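Local coordinates for cystathionine beta-lyase family protein, YNBB B.subtilis ortholog (Clostridium acetobutylicum, PDB 3HVY) that probably acts as a pyridoxal-phosphate-dependent carbon-sulfur lyase of the cystathionine beta-lyase family and may be involved in aluminium resistance, at residues M119-C123 with G124-D128; G160-I164 with N165-E169; V300-E303 with A304-G307; K343-I346 with D347-G351. All coordinates share one frame; numbering follows the deposited sequence.

Contact 1: residues M119-C123 with G124-D128; sequences MMSIC and GMPYD
Ser121 meets Pro126 where strand 118-121, an inner strand of the mixed seven-stranded sheet of the pyridoxal-phosphate fold, runs out into the loop before helix 131-134. The hydroxyl of Ser121 does the touching: its OG lies 3.9 Å from CG of the proline ring, a van der Waals approach, while CB of the same serine stands 4.1 Å from the carbonyl O of Gly124. With chi1 at -72°, OG sits beside the backbone N of Ser121, and there two hydrogen bonds hold it and tie its strand to the strands on either side, one to ND1 of His181 on strand 177-183 and one to OH of Tyr152 on strand 151-154, whose side chain the proline ring also touches. The proline thus rests against a hydroxyl whose polar needs are already met.

The chain turns aside just beyond. Ile122 points away from 124-128 and packs on Ile180 and Ile182. Cys123 and Gly124 make the corner, where the glycine takes a positive phi of 73° that bends the chain into the loop. The loop is further fixed by backbone hydrogen bonds, Pro126 O accepting from His131 NE2 and Tyr127 N donating to Gln183 OE1. Across the corner itself one water spans the backbone, donating to two carbonyl oxygens: it lies 3.1 Å from Cys123 O and 3.0 Å from Met125 O.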
HETATM    1  N   MSE D 119      16.976  -3.210 -37.220  1.00 30.57           N
HETATM    2  CA  MSE D 119      15.599  -2.872 -36.855  1.00 29.13           C
HETATM    3  C   MSE D 119      15.073  -1.899 -37.918  1.00 30.03           C
HETATM    4  O   MSE D 119      15.780  -0.977 -38.331  1.00 26.93           O
HETATM    5  CB  MSE D 119      15.561  -2.159 -35.498  1.00 31.89           C
HETATM    6  CG  MSE D 119      14.227  -1.613 -35.129  1.00 31.88           C
HETATM    7 SE   MSE D 119      14.299  -0.506 -33.495  0.75 34.57          SE
HETATM    8  CE  MSE D 119      12.467   0.251 -33.617  1.00 30.91           C
HETATM    9  N   MSE D 120      13.825  -2.082 -38.343  1.00 25.25           N
HETATM   10  CA  MSE D 120      13.289  -1.218 -39.378  1.00 27.03           C
HETATM   11  C   MSE D 120      11.933  -0.699 -39.006  1.00 26.64           C
HETATM   12  O   MSE D 120      11.001  -1.487 -38.754  1.00 29.77           O
HETATM   13  CB  MSE D 120      13.253  -1.923 -40.747  1.00 28.36           C
HETATM   14  CG  MSE D 120      12.715  -1.008 -41.909  1.00 28.94           C
HETATM   15 SE   MSE D 120      12.866  -1.747 -43.684  0.75 28.77          SE
HETATM   16  CE  MSE D 120      11.683  -3.278 -43.398  1.00 22.76           C
ATOM     17  N   SER D 121      11.841   0.625 -38.917  1.00 27.50           N
ATOM     18  CA  SER D 121      10.586   1.305 -38.634  1.00 27.19           C
ATOM     19  C   SER D 121       9.911   1.579 -39.985  1.00 28.25           C
ATOM     20  O   SER D 121      10.544   2.103 -40.910  1.00 27.93           O
ATOM     21  CB  SER D 121      10.800   2.630 -37.891  1.00 29.48           C
ATOM     22  OG  SER D 121      11.184   2.412 -36.556  1.00 28.19           O
ATOM     23  N   ILE D 122       8.642   1.238 -40.100  1.00 26.40           N
ATOM     24  CA  ILE D 122       7.972   1.390 -41.374  1.00 30.17           C
ATOM     25  C   ILE D 122       6.862   2.463 -41.468  1.00 33.89           C
ATOM     26  O   ILE D 122       6.322   2.682 -42.558  1.00 33.96           O
ATOM     27  CB  ILE D 122       7.522   0.057 -41.960  1.00 31.72           C
ATOM     28  CG1 ILE D 122       6.412  -0.566 -41.104  1.00 30.29           C
ATOM     29  CG2 ILE D 122       8.745  -0.892 -42.178  1.00 29.33           C
ATOM     30  CD1 ILE D 122       5.694  -1.778 -41.800  1.00 28.74           C
ATOM     31  N   CYS D 123       6.602   3.172 -40.373  1.00 36.94           N
ATOM     32  CA  CYS D 123       5.624   4.231 -40.333  1.00 37.71           C
ATOM     33  C   CYS D 123       6.290   5.604 -40.212  1.00 39.31           C
ATOM     34  O   CYS D 123       5.773   6.471 -39.523  1.00 40.16           O
ATOM     35  CB  CYS D 123       4.718   4.035 -39.123  1.00 36.71           C
ATOM     36  SG  CYS D 123       3.920   2.460 -39.083  1.00 41.11           S
ATOM     37  N   GLY D 124       7.436   5.809 -40.848  1.00 40.91           N
ATOM     38  CA  GLY D 124       8.150   7.075 -40.695  1.00 40.41           C
ATOM     39  C   GLY D 124       8.831   7.218 -39.332  1.00 41.62           C
ATOM     40  O   GLY D 124       9.102   6.237 -38.656  1.00 39.63           O
HETATM   41  N   MSE D 125       9.151   8.455 -38.963  1.00 44.64           N
HETATM   42  CA  MSE D 125       9.842   8.792 -37.705  1.00 42.90           C
HETATM   43  C   MSE D 125       9.074   8.304 -36.469  1.00 43.02           C
HETATM   44  O   MSE D 125       7.866   8.518 -36.338  1.00 39.90           O
HETATM   45  CB  MSE D 125      10.050  10.307 -37.614  1.00 48.74           C
HETATM   46  CG  MSE D 125      11.121  10.800 -36.577  1.00 51.25           C
HETATM   47 SE   MSE D 125      12.888  10.093 -36.947  0.75 78.33          SE
HETATM   48  CE  MSE D 125      13.034  10.446 -38.864  1.00 61.42           C
ATOM     49  N   PRO D 126       9.759   7.584 -35.579  1.00 39.35           N
ATOM     50  CA  PRO D 126       9.097   7.147 -34.387  1.00 39.51           C
ATOM     51  C   PRO D 126       8.865   8.286 -33.411  1.00 39.99           C
ATOM     52  O   PRO D 126       9.479   9.350 -33.553  1.00 37.47           O
ATOM     53  CB  PRO D 126      10.091   6.154 -33.769  1.00 39.98           C
ATOM     54  CG  PRO D 126      11.100   5.911 -34.745  1.00 42.97           C
ATOM     55  CD  PRO D 126      11.134   7.074 -35.669  1.00 42.25           C
ATOM     56  N   TYR D 127       7.941   8.048 -32.486  1.00 42.50           N
ATOM     57  CA  TYR D 127       7.719   8.887 -31.294  1.00 46.02           C
ATOM     58  C   TYR D 127       9.046   9.335 -30.683  1.00 44.54           C
ATOM     59  O   TYR D 127       9.949   8.534 -30.531  1.00 41.42           O
ATOM     60  CB  TYR D 127       6.913   8.110 -30.221  1.00 48.09           C
ATOM     61  CG  TYR D 127       5.487   8.595 -30.053  1.00 50.07           C
ATOM     62  N   ASP D 128       9.122  10.610 -30.306  1.00 46.69           N
ATOM     63  CA  ASP D 128      10.361  11.269 -29.802  1.00 47.41           C
ATOM     64  C   ASP D 128      11.080  10.512 -28.708  1.00 41.66           C
ATOM     65  O   ASP D 128      12.282  10.425 -28.697  1.00 37.94           O
ATOM     66  CB  ASP D 128      10.015  12.663 -29.256  1.00 50.67           C
ATOM     67  CG  ASP D 128       9.566  13.635 -30.355  1.00 62.00           C
ATOM     68  OD1 ASP D 128      10.090  13.542 -31.499  1.00 69.08           O
ATOM     69  OD2 ASP D 128       8.696  14.495 -30.053  1.00 80.66           O
TER
HETATM   70  O   HOH W   1       5.523   6.615 -36.415  1.00 46.10           O

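Contact 2: residues G160-I164 with N165-E169; sequences GKVDI and NTVKE
The carboxylate of Asp163 is the flat group facing Thr166, and the threonine hydroxyl comes to it from above one face: OG1 donates to OD2 at 2.5 Å, 54° out of the carboxylate plane. The other oxygen, OD1, takes a weak bond from the backbone N of Thr166 at 3.3 Å and a stronger one from a water 2.6 Å away, which in turn accepts from Asn165 N. Four donors in all thus settle on Asp163, counting Val167 N, which reaches its carbonyl O at 3.1 Å. Asp163 has CG anti to the backbone N (chi1 -174°), which swings the carboxylate forward over the first turn of the helix.

On the apolar side, Ile164 CD1 lies 4.2 Å from Val167 CB, and Ile164 and Val162 also pack on Ile202 of helix 196-207. Lys168 N closes the next backbone bond to Ile164 O, while NZ of Lys168 leaves the turn for a salt bridge with Glu208. A negative carboxylate here would probably also suit the positive end of the helix dipole. The arrangement is an aspartate N-cap at the start of helix 164-173, whose capping residue, Asp163, is also the centre of an inverse gamma turn.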
ATOM      1  N   GLY D 160       1.325   9.752 -47.595  1.00 46.04           N
ATOM      2  CA  GLY D 160       0.682   9.584 -46.275  1.00 46.62           C
ATOM      3  C   GLY D 160       0.371   8.174 -45.775  1.00 45.05           C
ATOM      4  O   GLY D 160      -0.255   8.007 -44.712  1.00 45.91           O
ATOM      5  N   LYS D 161       0.844   7.171 -46.512  1.00 43.79           N
ATOM      6  CA  LYS D 161       0.569   5.779 -46.228  1.00 42.13           C
ATOM      7  C   LYS D 161       1.901   5.005 -46.124  1.00 38.71           C
ATOM      8  O   LYS D 161       2.917   5.422 -46.648  1.00 38.15           O
ATOM      9  CB  LYS D 161      -0.328   5.204 -47.337  1.00 41.11           C
ATOM     10  N   VAL D 162       1.890   3.904 -45.396  1.00 39.53           N
ATOM     11  CA  VAL D 162       3.064   3.051 -45.302  1.00 36.68           C
ATOM     12  C   VAL D 162       3.472   2.611 -46.719  1.00 35.72           C
ATOM     13  O   VAL D 162       2.636   2.136 -47.493  1.00 36.04           O
ATOM     14  CB  VAL D 162       2.776   1.842 -44.427  1.00 36.57           C
ATOM     15  CG1 VAL D 162       3.897   0.831 -44.551  1.00 30.24           C
ATOM     16  CG2 VAL D 162       2.573   2.311 -42.967  1.00 34.23           C
ATOM     17  N   ASP D 163       4.750   2.794 -47.038  1.00 31.65           N
ATOM     18  CA  ASP D 163       5.307   2.483 -48.347  1.00 32.61           C
ATOM     19  C   ASP D 163       5.679   1.010 -48.378  1.00 34.17           C
ATOM     20  O   ASP D 163       6.851   0.611 -48.279  1.00 34.16           O
ATOM     21  CB  ASP D 163       6.529   3.358 -48.592  1.00 32.79           C
ATOM     22  CG  ASP D 163       7.093   3.203 -49.985  1.00 28.29           C
ATOM     23  OD1 ASP D 163       6.562   2.406 -50.810  1.00 30.71           O
ATOM     24  OD2 ASP D 163       8.123   3.863 -50.236  1.00 36.70           O
ATOM     25  N   ILE D 164       4.641   0.211 -48.508  1.00 34.47           N
ATOM     26  CA  ILE D 164       4.756  -1.208 -48.451  1.00 36.25           C
ATOM     27  C   ILE D 164       5.686  -1.760 -49.527  1.00 36.11           C
ATOM     28  O   ILE D 164       6.362  -2.747 -49.297  1.00 35.71           O
ATOM     29  CB  ILE D 164       3.336  -1.853 -48.476  1.00 38.75           C
ATOM     30  CG1 ILE D 164       3.339  -3.222 -47.774  1.00 46.18           C
ATOM     31  CG2 ILE D 164       2.857  -1.994 -49.891  1.00 38.65           C
ATOM     32  CD1 ILE D 164       4.018  -3.260 -46.388  1.00 43.79           C
ATOM     33  N   ASN D 165       5.781  -1.112 -50.685  1.00 35.60           N
ATOM     34  CA  ASN D 165       6.713  -1.583 -51.678  1.00 35.20           C
ATOM     35  C   ASN D 165       8.175  -1.397 -51.299  1.00 32.17           C
ATOM     36  O   ASN D 165       8.991  -2.241 -51.617  1.00 29.47           O
ATOM     37  CB  ASN D 165       6.449  -0.952 -53.053  1.00 37.85           C
ATOM     38  CG  ASN D 165       5.186  -1.519 -53.732  1.00 51.08           C
ATOM     39  OD1 ASN D 165       4.612  -2.536 -53.314  1.00 61.65           O
ATOM     40  ND2 ASN D 165       4.753  -0.845 -54.790  1.00 69.69           N
ATOM     41  N   THR D 166       8.523  -0.292 -50.659  1.00 29.80           N
ATOM     42  CA  THR D 166       9.900  -0.113 -50.192  1.00 31.63           C
ATOM     43  C   THR D 166      10.230  -1.081 -49.045  1.00 29.54           C
ATOM     44  O   THR D 166      11.331  -1.641 -48.985  1.00 27.25           O
ATOM     45  CB  THR D 166      10.126   1.324 -49.725  1.00 32.85           C
ATOM     46  OG1 THR D 166       9.904   2.173 -50.849  1.00 33.59           O
ATOM     47  CG2 THR D 166      11.537   1.517 -49.229  1.00 29.29           C
ATOM     48  N   VAL D 167       9.255  -1.332 -48.182  1.00 27.43           N
ATOM     49  CA  VAL D 167       9.423  -2.303 -47.097  1.00 28.78           C
ATOM     50  C   VAL D 167       9.808  -3.681 -47.660  1.00 29.71           C
ATOM     51  O   VAL D 167      10.756  -4.332 -47.193  1.00 30.43           O
ATOM     52  CB  VAL D 167       8.142  -2.464 -46.291  1.00 28.01           C
ATOM     53  CG1 VAL D 167       8.316  -3.614 -45.238  1.00 32.99           C
ATOM     54  CG2 VAL D 167       7.775  -1.157 -45.576  1.00 29.91           C
ATOM     55  N   LYS D 168       9.099  -4.091 -48.704  1.00 30.35           N
ATOM     56  CA  LYS D 168       9.350  -5.365 -49.378  1.00 30.54           C
ATOM     57  C   LYS D 168      10.691  -5.404 -50.049  1.00 30.19           C
ATOM     58  O   LYS D 168      11.407  -6.411 -49.947  1.00 32.13           O
ATOM     59  CB  LYS D 168       8.226  -5.660 -50.382  1.00 29.34           C
ATOM     60  CG  LYS D 168       6.989  -6.097 -49.631  1.00 36.52           C
ATOM     61  CD  LYS D 168       5.766  -6.120 -50.514  1.00 47.23           C
ATOM     62  CE  LYS D 168       5.505  -7.460 -51.151  1.00 46.53           C
ATOM     63  NZ  LYS D 168       4.130  -7.465 -51.730  1.00 53.25           N
ATOM     64  N   GLU D 169      11.036  -4.317 -50.736  1.00 28.49           N
ATOM     65  CA  GLU D 169      12.375  -4.172 -51.350  1.00 27.87           C
ATOM     66  C   GLU D 169      13.501  -4.293 -50.295  1.00 25.96           C
ATOM     67  O   GLU D 169      14.511  -4.928 -50.495  1.00 22.19           O
ATOM     68  CB  GLU D 169      12.486  -2.812 -52.058  1.00 29.61           C
ATOM     69  CG  GLU D 169      11.700  -2.630 -53.370  1.00 42.17           C
ATOM     70  CD  GLU D 169      11.782  -1.191 -53.907  1.00 38.77           C
TER
HETATM   71  O   HOH W   2       4.324   1.375 -51.661  1.00 39.88           O

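Contact 3: residues V300-E303 with A304-G307; sequences VTIE and AVKG. With EDO (1,2-ethanediol), chain Y.
Glu303 and Lys306, spaced i, i+3 on the long helix 287-317, reach out to the same bound 1,2-ethanediol. The backbone beneath them is held by i to i+4 alpha-helical bonds, such as that from Lys306 N to Ile302 O at 2.9 Å. From CB the glutamate chain leaves with CG beside its own backbone N and then bends at chi2 (-60°), curling the carboxylate round to the diol. OE1 accepts from O1 of the diol at 2.6 Å and OE2 from O2 at 2.6 Å, a two-point grip; OE1 also receives the backbone N of Phe411. Beside this, Glu303 packs on His299 of the second subunit.

Lys306 runs extended beyond CG, laying CD against C2 of the diol at 3.3 Å. Its NZ gives O2 a weak hydrogen bond, but its stronger partner is Asp39 of helix 18-55, a salt bridge. The two charged ends do not meet directly, since Glu303 OE2 and Lys306 NZ are 4.9 Å apart, and the diol, probably from the crystallisation liquor, joins them.

On another side of the helix Ile302 and Val305 lie side by side, both packing on Tyr38 of helix 18-55. Ile302 CD1 touches Val305 CG2 at 4.0 Å, and Ile302 CG2 meets Lys306 CE at 3.8 Å.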
ATOM      1  N   VAL D 300     -14.024   2.337 -20.005  1.00 30.22           N
ATOM      2  CA  VAL D 300     -13.336   3.601 -19.888  1.00 32.30           C
ATOM      3  C   VAL D 300     -12.693   4.048 -21.205  1.00 31.12           C
ATOM      4  O   VAL D 300     -12.756   5.238 -21.560  1.00 28.05           O
ATOM      5  CB  VAL D 300     -12.339   3.575 -18.717  1.00 33.76           C
ATOM      6  CG1 VAL D 300     -11.534   4.861 -18.688  1.00 27.46           C
ATOM      7  CG2 VAL D 300     -13.144   3.432 -17.365  1.00 30.47           C
ATOM      8  N   THR D 301     -12.155   3.092 -21.962  1.00 28.26           N
ATOM      9  CA  THR D 301     -11.561   3.394 -23.277  1.00 26.40           C
ATOM     10  C   THR D 301     -12.578   4.035 -24.189  1.00 28.33           C
ATOM     11  O   THR D 301     -12.281   5.062 -24.795  1.00 27.51           O
ATOM     12  CB  THR D 301     -10.936   2.135 -23.928  1.00 26.82           C
ATOM     13  OG1 THR D 301      -9.858   1.663 -23.112  1.00 25.97           O
ATOM     14  CG2 THR D 301     -10.484   2.342 -25.374  1.00 22.98           C
ATOM     15  N   ILE D 302     -13.826   3.541 -24.174  1.00 25.37           N
ATOM     16  CA  ILE D 302     -14.839   4.033 -25.052  1.00 25.60           C
ATOM     17  C   ILE D 302     -15.408   5.349 -24.565  1.00 28.27           C
ATOM     18  O   ILE D 302     -15.855   6.154 -25.368  1.00 29.62           O
ATOM     19  CB  ILE D 302     -15.898   2.955 -25.342  1.00 26.05           C
ATOM     20  CG1 ILE D 302     -15.246   1.821 -26.174  1.00 34.56           C
ATOM     21  CG2 ILE D 302     -17.198   3.524 -26.112  1.00 25.42           C
ATOM     22  CD1 ILE D 302     -14.824   2.234 -27.603  1.00 30.97           C
ATOM     23  N   GLU D 303     -15.349   5.613 -23.269  1.00 28.84           N
ATOM     24  CA  GLU D 303     -15.653   6.956 -22.792  1.00 27.17           C
ATOM     25  C   GLU D 303     -14.666   7.967 -23.420  1.00 30.02           C
ATOM     26  O   GLU D 303     -15.067   9.060 -23.837  1.00 26.68           O
ATOM     27  CB  GLU D 303     -15.560   7.044 -21.277  1.00 27.52           C
ATOM     28  CG  GLU D 303     -16.603   6.214 -20.507  1.00 32.11           C
ATOM     29  CD  GLU D 303     -18.031   6.622 -20.836  1.00 33.98           C
ATOM     30  OE1 GLU D 303     -18.406   7.775 -20.539  1.00 34.32           O
ATOM     31  OE2 GLU D 303     -18.791   5.785 -21.393  1.00 37.87           O
ATOM     32  N   ALA D 304     -13.399   7.587 -23.507  1.00 29.00           N
ATOM     33  CA  ALA D 304     -12.360   8.489 -24.052  1.00 28.96           C
ATOM     34  C   ALA D 304     -12.546   8.628 -25.569  1.00 28.84           C
ATOM     35  O   ALA D 304     -12.433   9.715 -26.105  1.00 29.71           O
ATOM     36  CB  ALA D 304     -10.985   7.981 -23.685  1.00 25.82           C
ATOM     37  N   VAL D 305     -12.892   7.537 -26.248  1.00 29.60           N
ATOM     38  CA  VAL D 305     -13.211   7.579 -27.658  1.00 27.35           C
ATOM     39  C   VAL D 305     -14.372   8.535 -27.914  1.00 28.17           C
ATOM     40  O   VAL D 305     -14.276   9.391 -28.793  1.00 30.52           O
ATOM     41  CB  VAL D 305     -13.475   6.198 -28.278  1.00 29.62           C
ATOM     42  CG1 VAL D 305     -13.845   6.328 -29.784  1.00 29.65           C
ATOM     43  CG2 VAL D 305     -12.247   5.223 -28.134  1.00 26.82           C
ATOM     44  N   LYS D 306     -15.467   8.409 -27.163  1.00 27.17           N
ATOM     45  CA  LYS D 306     -16.596   9.309 -27.298  1.00 24.63           C
ATOM     46  C   LYS D 306     -16.192  10.737 -27.089  1.00 27.33           C
ATOM     47  O   LYS D 306     -16.662  11.580 -27.793  1.00 29.74           O
ATOM     48  CB  LYS D 306     -17.711   8.899 -26.359  1.00 28.61           C
ATOM     49  CG  LYS D 306     -18.386   7.594 -26.796  1.00 25.49           C
ATOM     50  CD  LYS D 306     -19.562   7.227 -25.823  1.00 32.39           C
ATOM     51  CE  LYS D 306     -20.207   5.888 -26.225  1.00 32.07           C
ATOM     52  NZ  LYS D 306     -21.452   5.504 -25.491  1.00 30.98           N
ATOM     53  N   GLY D 307     -15.311  11.011 -26.129  1.00 26.31           N
ATOM     54  CA  GLY D 307     -14.812  12.356 -25.914  1.00 29.72           C
ATOM     55  C   GLY D 307     -14.048  12.865 -27.099  1.00 28.05           C
ATOM     56  O   GLY D 307     -14.213  13.996 -27.496  1.00 28.84           O
TER
HETATM   57  C1  EDO Y 428     -21.865   7.949 -21.792  1.00 38.18           C
HETATM   58  O1  EDO Y 428     -20.912   8.359 -20.826  1.00 30.34           O
HETATM   59  C2  EDO Y 428     -21.151   7.225 -22.907  1.00 49.03           C
HETATM   60  O2  EDO Y 428     -21.070   5.804 -22.713  1.00 32.84           O

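Contact 4: residues K343-I346 with D347-G351; sequences KKLI and DFIKG
Lys343 and Asp347, one helical turn apart on helix 342-354, form a salt bridge: Lys343 NZ lies 2.7 Å from Asp347 OD2, which offers its syn lone pair. The conformations make this possible. Lys343 sends CG anti to its backbone N (chi1 -178°), runs nearly straight as far as CE, then bends at chi4 (-65°) so that the ammonium group folds back on the carboxylate. Its CG passes 3.5 Å from the same OD2, so the aliphatic part of the chain lies against the oxygen too. Asp347 turns CG to the side of its backbone N, and its amide bonds to Lys343 O at 2.8 Å, giving this pair both a main-chain and a side-chain link.

Two residues further on, Leu345 and Ile349 lie side by side and pointing the same way, CD1 to CD1 at 3.9 Å; both rest on Ala395 of strand 392-396. Ile346 and Lys350 repeat the pattern: CG2 of the isoleucine touches CE of the lysine at 3.7 Å before Lys350 bends at chi4 and its NZ gives a weak hydrogen bond to Cys364 O. Phe348 turns its ring away to meet that of Phe339, planes at about 45°.

The helix is thus two-faced: apolar branches pack on the five-stranded antiparallel sheet, while the ion pair, with Lys343 exposed, probably gives a modest, partly solvent-screened stabilisation of this turn.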
ATOM      1  N   LYS D 343      -2.129  31.619 -29.876  1.00 36.11           N
ATOM      2  CA  LYS D 343      -2.905  31.969 -28.709  1.00 35.60           C
ATOM      3  C   LYS D 343      -4.041  30.987 -28.502  1.00 36.62           C
ATOM      4  O   LYS D 343      -4.265  30.524 -27.382  1.00 34.84           O
ATOM      5  CB  LYS D 343      -3.500  33.338 -28.838  1.00 34.89           C
ATOM      6  CG  LYS D 343      -4.285  33.770 -27.617  1.00 41.55           C
ATOM      7  CD  LYS D 343      -4.591  35.266 -27.633  1.00 46.10           C
ATOM      8  CE  LYS D 343      -4.940  35.804 -26.248  1.00 52.66           C
ATOM      9  NZ  LYS D 343      -6.201  35.235 -25.675  1.00 44.76           N
ATOM     10  N   LYS D 344      -4.771  30.705 -29.579  1.00 35.35           N
ATOM     11  CA  LYS D 344      -5.918  29.762 -29.519  1.00 34.62           C
ATOM     12  C   LYS D 344      -5.504  28.392 -28.977  1.00 32.12           C
ATOM     13  O   LYS D 344      -6.182  27.799 -28.130  1.00 32.61           O
ATOM     14  CB  LYS D 344      -6.590  29.647 -30.892  1.00 31.69           C
ATOM     15  CG  LYS D 344      -7.339  30.892 -31.316  1.00 39.93           C
ATOM     16  CD  LYS D 344      -7.848  30.723 -32.732  1.00 43.31           C
ATOM     17  CE  LYS D 344      -8.669  31.891 -33.191  1.00 47.83           C
ATOM     18  NZ  LYS D 344      -9.054  31.662 -34.605  1.00 45.14           N
ATOM     19  N   LEU D 345      -4.371  27.896 -29.456  1.00 32.47           N
ATOM     20  CA  LEU D 345      -3.844  26.637 -28.982  1.00 33.72           C
ATOM     21  C   LEU D 345      -3.596  26.651 -27.479  1.00 35.52           C
ATOM     22  O   LEU D 345      -3.967  25.715 -26.757  1.00 32.78           O
ATOM     23  CB  LEU D 345      -2.535  26.328 -29.700  1.00 33.15           C
ATOM     24  CG  LEU D 345      -1.707  25.111 -29.270  1.00 37.04           C
ATOM     25  CD1 LEU D 345      -2.488  23.813 -29.266  1.00 30.17           C
ATOM     26  CD2 LEU D 345      -0.469  24.987 -30.166  1.00 35.83           C
ATOM     27  N   ILE D 346      -2.927  27.700 -27.024  1.00 36.23           N
ATOM     28  CA  ILE D 346      -2.502  27.775 -25.637  1.00 37.72           C
ATOM     29  C   ILE D 346      -3.703  27.952 -24.756  1.00 35.86           C
ATOM     30  O   ILE D 346      -3.854  27.246 -23.758  1.00 36.92           O
ATOM     31  CB  ILE D 346      -1.472  28.892 -25.425  1.00 38.86           C
ATOM     32  CG1 ILE D 346      -0.123  28.437 -26.042  1.00 42.44           C
ATOM     33  CG2 ILE D 346      -1.364  29.240 -23.947  1.00 36.10           C
ATOM     34  CD1 ILE D 346       0.822  29.592 -26.368  1.00 40.36           C
ATOM     35  N   ASP D 347      -4.587  28.841 -25.165  1.00 35.29           N
ATOM     36  CA  ASP D 347      -5.807  29.080 -24.428  1.00 36.00           C
ATOM     37  C   ASP D 347      -6.624  27.796 -24.285  1.00 36.34           C
ATOM     38  O   ASP D 347      -7.219  27.557 -23.248  1.00 31.32           O
ATOM     39  CB  ASP D 347      -6.648  30.166 -25.100  1.00 36.83           C
ATOM     40  CG  ASP D 347      -6.096  31.595 -24.862  1.00 46.08           C
ATOM     41  OD1 ASP D 347      -5.066  31.748 -24.150  1.00 35.44           O
ATOM     42  OD2 ASP D 347      -6.713  32.568 -25.386  1.00 41.79           O
ATOM     43  N   PHE D 348      -6.657  26.978 -25.336  1.00 36.33           N
ATOM     44  CA  PHE D 348      -7.468  25.765 -25.326  1.00 35.48           C
ATOM     45  C   PHE D 348      -6.898  24.752 -24.324  1.00 33.74           C
ATOM     46  O   PHE D 348      -7.653  24.142 -23.522  1.00 32.03           O
ATOM     47  CB  PHE D 348      -7.540  25.142 -26.725  1.00 33.71           C
ATOM     48  CG  PHE D 348      -8.389  23.888 -26.780  1.00 32.27           C
ATOM     49  CD1 PHE D 348      -9.753  23.986 -27.030  1.00 33.17           C
ATOM     50  CD2 PHE D 348      -7.817  22.627 -26.607  1.00 35.24           C
ATOM     51  CE1 PHE D 348     -10.558  22.831 -27.087  1.00 31.36           C
ATOM     52  CE2 PHE D 348      -8.603  21.471 -26.653  1.00 36.86           C
ATOM     53  CZ  PHE D 348      -9.978  21.587 -26.905  1.00 32.63           C
ATOM     54  N   ILE D 349      -5.577  24.584 -24.381  1.00 35.25           N
ATOM     55  CA  ILE D 349      -4.858  23.646 -23.500  1.00 34.34           C
ATOM     56  C   ILE D 349      -4.968  24.078 -22.050  1.00 34.94           C
ATOM     57  O   ILE D 349      -5.305  23.253 -21.181  1.00 31.28           O
ATOM     58  CB  ILE D 349      -3.417  23.405 -23.966  1.00 37.38           C
ATOM     59  CG1 ILE D 349      -3.486  22.664 -25.332  1.00 39.75           C
ATOM     60  CG2 ILE D 349      -2.652  22.538 -22.990  1.00 29.28           C
ATOM     61  CD1 ILE D 349      -2.238  22.030 -25.777  1.00 41.91           C
ATOM     62  N   LYS D 350      -4.780  25.366 -21.791  1.00 33.42           N
ATOM     63  CA  LYS D 350      -4.978  25.896 -20.441  1.00 36.94           C
ATOM     64  C   LYS D 350      -6.420  25.666 -19.950  1.00 36.07           C
ATOM     65  O   LYS D 350      -6.660  25.386 -18.765  1.00 33.86           O
ATOM     66  CB  LYS D 350      -4.624  27.377 -20.381  1.00 36.70           C
ATOM     67  CG  LYS D 350      -3.128  27.679 -20.397  1.00 37.17           C
ATOM     68  CD  LYS D 350      -2.919  29.223 -20.476  1.00 47.39           C
ATOM     69  CE  LYS D 350      -1.480  29.691 -20.242  1.00 58.61           C
ATOM     70  NZ  LYS D 350      -1.182  30.194 -18.830  1.00 63.41           N
ATOM     71  N   GLY D 351      -7.379  25.763 -20.852  1.00 35.27           N
ATOM     72  CA  GLY D 351      -8.761  25.537 -20.490  1.00 32.17           C
ATOM     73  C   GLY D 351      -8.975  24.096 -20.075  1.00 34.89           C
ATOM     74  O   GLY D 351      -9.733  23.835 -19.145  1.00 32.26           O
TER

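All four contacts are local, each spanning a single continuous piece of chain, so they follow in series; none nests in or crosses another. Contact 1 turns the chain out of strand 118-121, and contact 2 starts helix 164-173, which packs against the end of that strand and the residue after it: Met120 CE lies 3.9 Å from Val167 CG1, and Ile122 CG2 3.5 Å from Val167 CG2. Together they bind sheet and helix in the mixed-sheet part of the fold. Contact 3, its centre about 27 Å from that of contact 1, lies on the long helix 287-317 that leads on to the antiparallel sheet. Contact 4, its centre about 22 Å from that of contact 3, sits on the helix covering that sheet.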